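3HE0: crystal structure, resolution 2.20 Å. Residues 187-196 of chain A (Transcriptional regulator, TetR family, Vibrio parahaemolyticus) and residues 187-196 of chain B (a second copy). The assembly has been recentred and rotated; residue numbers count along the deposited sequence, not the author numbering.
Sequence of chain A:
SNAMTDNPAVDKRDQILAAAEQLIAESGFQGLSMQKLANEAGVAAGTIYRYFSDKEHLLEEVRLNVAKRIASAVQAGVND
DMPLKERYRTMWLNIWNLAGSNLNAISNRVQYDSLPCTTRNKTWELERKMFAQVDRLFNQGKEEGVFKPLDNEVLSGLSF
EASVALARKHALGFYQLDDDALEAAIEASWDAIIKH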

# COMPACT_ATOMS: atom_id res chain seq x y z
N GLU A 187 -16.51 3.96 11.07
CA GLU A 187 -17.03 5.25 11.44
C GLU A 187 -15.98 6.34 11.41
O GLU A 187 -16.29 7.47 11.01
CB GLU A 187 -17.67 5.22 12.83
CG GLU A 187 -18.96 4.42 12.86
CD GLU A 187 -20.12 5.09 12.13
OE1 GLU A 187 -20.02 6.30 11.75
OE2 GLU A 187 -21.16 4.40 11.96
N ALA A 188 -14.76 6.02 11.83
CA ALA A 188 -13.69 7.01 11.87
C ALA A 188 -13.30 7.45 10.46
O ALA A 188 -13.04 8.64 10.21
CB ALA A 188 -12.47 6.48 12.64
N SER A 189 -13.25 6.49 9.54
CA SER A 189 -12.94 6.78 8.15
C SER A 189 -14.05 7.61 7.49
O SER A 189 -13.76 8.50 6.70
CB SER A 189 -12.61 5.50 7.36
OG SER A 189 -13.69 4.61 7.26
N TRP A 190 -15.30 7.36 7.84
CA TRP A 190 -16.43 8.19 7.41
C TRP A 190 -16.22 9.64 7.89
O TRP A 190 -16.45 10.57 7.13
CB TRP A 190 -17.71 7.60 7.99
CG TRP A 190 -18.96 8.28 7.69
CD1 TRP A 190 -19.68 9.06 8.54
CD2 TRP A 190 -19.73 8.20 6.47
NE1 TRP A 190 -20.83 9.47 7.94
CE2 TRP A 190 -20.88 8.98 6.67
CE3 TRP A 190 -19.54 7.57 5.25
CZ2 TRP A 190 -21.86 9.13 5.68
CZ3 TRP A 190 -20.51 7.72 4.25
CH2 TRP A 190 -21.66 8.49 4.48
N ASP A 191 -15.74 9.81 9.12
CA ASP A 191 -15.41 11.14 9.64
C ASP A 191 -14.43 11.89 8.73
O ASP A 191 -14.49 13.12 8.63
CB ASP A 191 -14.80 11.08 11.03
CG ASP A 191 -15.84 10.87 12.13
OD1 ASP A 191 -17.03 11.10 11.82
OD2 ASP A 191 -15.45 10.51 13.28
N ALA A 192 -13.50 11.16 8.12
CA ALA A 192 -12.50 11.78 7.27
C ALA A 192 -13.18 12.45 6.07
O ALA A 192 -12.78 13.49 5.66
CB ALA A 192 -11.44 10.76 6.79
N ILE A 193 -14.24 11.85 5.54
CA ILE A 193 -14.82 12.33 4.29
C ILE A 193 -16.08 13.18 4.45
O ILE A 193 -16.44 13.92 3.52
CB ILE A 193 -15.03 11.18 3.26
CG1 ILE A 193 -16.00 10.14 3.81
CG2 ILE A 193 -13.64 10.60 2.84
CD1 ILE A 193 -16.43 9.04 2.76
N ILE A 194 -16.72 13.13 5.61
CA ILE A 194 -17.89 13.98 5.82
C ILE A 194 -17.48 15.38 6.33
O ILE A 194 -16.37 15.57 6.89
CB ILE A 194 -18.96 13.33 6.74
CG1 ILE A 194 -18.47 13.18 8.18
CG2 ILE A 194 -19.43 11.99 6.17
CD1 ILE A 194 -19.65 13.01 9.19
N LYS A 195 -18.34 16.35 6.06
CA LYS A 195 -18.24 17.70 6.60
C LYS A 195 -18.60 17.68 8.08
O LYS A 195 -19.41 16.88 8.50
CB LYS A 195 -19.19 18.64 5.84
CG LYS A 195 -18.69 18.95 4.45
CD LYS A 195 -19.73 19.68 3.58
CE LYS A 195 -19.64 21.18 3.74
NZ LYS A 195 -20.59 21.91 2.82
N HIS A 196 -17.96 18.53 8.88
CA HIS A 196 -18.21 18.53 10.33
C HIS A 196 -18.63 19.91 10.83
O HIS A 196 -19.23 19.99 11.92
CB HIS A 196 -16.98 18.06 11.12
CG HIS A 196 -16.69 16.60 10.96
ND1 HIS A 196 -17.32 15.63 11.70
CD2 HIS A 196 -15.83 15.95 10.13
CE1 HIS A 196 -16.86 14.44 11.34
NE2 HIS A 196 -15.95 14.61 10.39
OXT HIS A 196 -18.38 20.95 10.15
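Chain B 187-196: EASWDAIIKH

Chain B enters the stretch as a helix, as chain A does, and phi/psi of -87/159 at Ile B194 and -76/145 at Lys B195 mark an extended tail. The helix axes approach to 6.9 Å with N-to-C directions 152° apart (signed crossing angle 152°), so chain B runs roughly antiparallel to chain A. The register centres on Ala A192 and Ala B192, whose CA atoms lie 4.4 Å apart.

The side chains at the crossing are small: Ala A192 CB meets Ala B192 CB at 3.8 Å. Backbone reaches backbone through two CA-H...O contacts, Ala B192 CA to Ala A188 O (3.3 Å, 142° at H) and Ala A192 CA to Ala B188 O (3.4 Å, 145°). Asp A191 CB also sits 3.5 Å from Asp B191 O.

The rings of His A196 and His B196 stack face to face, with centroids 3.7 Å apart and planes at 6°. Each ring is anchored within its own chain: His A196 NE2 donates to Asp A191 O (2.7 Å, N-H...acceptor angle 156°), and His B196 NE2 to Asp B191 O (2.8 Å, 164°). Asp A191 OD2 lies 3.2 Å from His B196 CD2, near that ring's plane; Asp B191 OD2 is equally close to His A196 CD2.

No hydrogen bond links the stretches: His A196 ND1 and His B196 ND1 approach to 3.4 Å, but at a poor angle.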

# COMPACT_ATOMS: atom_id res chain seq x y z
N GLU B 187 -6.28 18.22 6.93
CA GLU B 187 -7.39 18.39 7.89
C GLU B 187 -8.35 17.23 7.90
O GLU B 187 -8.83 16.85 8.96
CB GLU B 187 -8.24 19.63 7.62
CG GLU B 187 -7.54 20.88 7.89
CD GLU B 187 -7.24 21.09 9.40
OE1 GLU B 187 -7.88 20.40 10.27
OE2 GLU B 187 -6.35 21.97 9.65
N ALA B 188 -8.70 16.73 6.72
CA ALA B 188 -9.63 15.62 6.64
C ALA B 188 -9.11 14.39 7.39
O ALA B 188 -9.87 13.72 8.12
CB ALA B 188 -9.97 15.27 5.15
N SER B 189 -7.82 14.08 7.23
CA SER B 189 -7.30 12.88 7.89
C SER B 189 -7.20 13.07 9.43
O SER B 189 -7.34 12.11 10.19
CB SER B 189 -5.97 12.45 7.27
OG SER B 189 -4.98 13.40 7.50
N TRP B 190 -7.02 14.31 9.88
CA TRP B 190 -7.14 14.66 11.28
C TRP B 190 -8.54 14.37 11.79
O TRP B 190 -8.69 13.84 12.87
CB TRP B 190 -6.78 16.12 11.50
CG TRP B 190 -6.80 16.69 12.90
CD1 TRP B 190 -7.68 17.56 13.37
CD2 TRP B 190 -5.80 16.53 13.93
NE1 TRP B 190 -7.34 17.95 14.64
CE2 TRP B 190 -6.20 17.31 15.02
CE3 TRP B 190 -4.63 15.78 14.05
CZ2 TRP B 190 -5.46 17.39 16.23
CZ3 TRP B 190 -3.88 15.86 15.27
CH2 TRP B 190 -4.31 16.63 16.32
N ASP B 191 -9.56 14.74 11.02
CA ASP B 191 -10.93 14.39 11.37
C ASP B 191 -11.12 12.89 11.63
O ASP B 191 -11.94 12.49 12.44
CB ASP B 191 -11.91 14.82 10.28
CG ASP B 191 -12.23 16.29 10.32
OD1 ASP B 191 -11.91 16.95 11.31
OD2 ASP B 191 -12.82 16.81 9.35
N ALA B 192 -10.39 12.04 10.91
CA ALA B 192 -10.58 10.61 11.10
C ALA B 192 -10.20 10.21 12.52
O ALA B 192 -10.84 9.32 13.08
CB ALA B 192 -9.77 9.78 10.09
N ILE B 193 -9.15 10.83 13.07
CA ILE B 193 -8.62 10.41 14.37
C ILE B 193 -9.11 11.21 15.59
O ILE B 193 -8.99 10.73 16.70
CB ILE B 193 -7.06 10.30 14.40
CG1 ILE B 193 -6.39 11.63 14.05
CG2 ILE B 193 -6.61 9.15 13.51
CD1 ILE B 193 -4.86 11.56 14.19
N ILE B 194 -9.68 12.39 15.40
CA ILE B 194 -10.17 13.13 16.55
C ILE B 194 -11.61 12.72 16.88
O ILE B 194 -12.32 12.20 16.03
CB ILE B 194 -10.08 14.68 16.38
CG1 ILE B 194 -10.98 15.19 15.25
CG2 ILE B 194 -8.62 15.11 16.14
CD1 ILE B 194 -11.12 16.75 15.25
N LYS B 195 -12.01 12.97 18.12
CA LYS B 195 -13.42 12.82 18.52
C LYS B 195 -14.23 13.97 18.01
O LYS B 195 -13.75 15.08 17.92
CB LYS B 195 -13.57 12.74 20.05
CG LYS B 195 -12.60 11.75 20.67
CD LYS B 195 -13.11 11.08 21.94
CE LYS B 195 -13.05 11.99 23.09
NZ LYS B 195 -13.52 11.29 24.33
N HIS B 196 -15.46 13.70 17.64
CA HIS B 196 -16.37 14.75 17.24
C HIS B 196 -17.58 14.75 18.17
O HIS B 196 -17.85 13.80 18.92
CB HIS B 196 -16.80 14.56 15.79
CG HIS B 196 -15.66 14.54 14.83
ND1 HIS B 196 -15.11 15.69 14.30
CD2 HIS B 196 -14.94 13.51 14.32
CE1 HIS B 196 -14.13 15.36 13.47
NE2 HIS B 196 -14.00 14.05 13.48
OXT HIS B 196 -18.31 15.73 18.16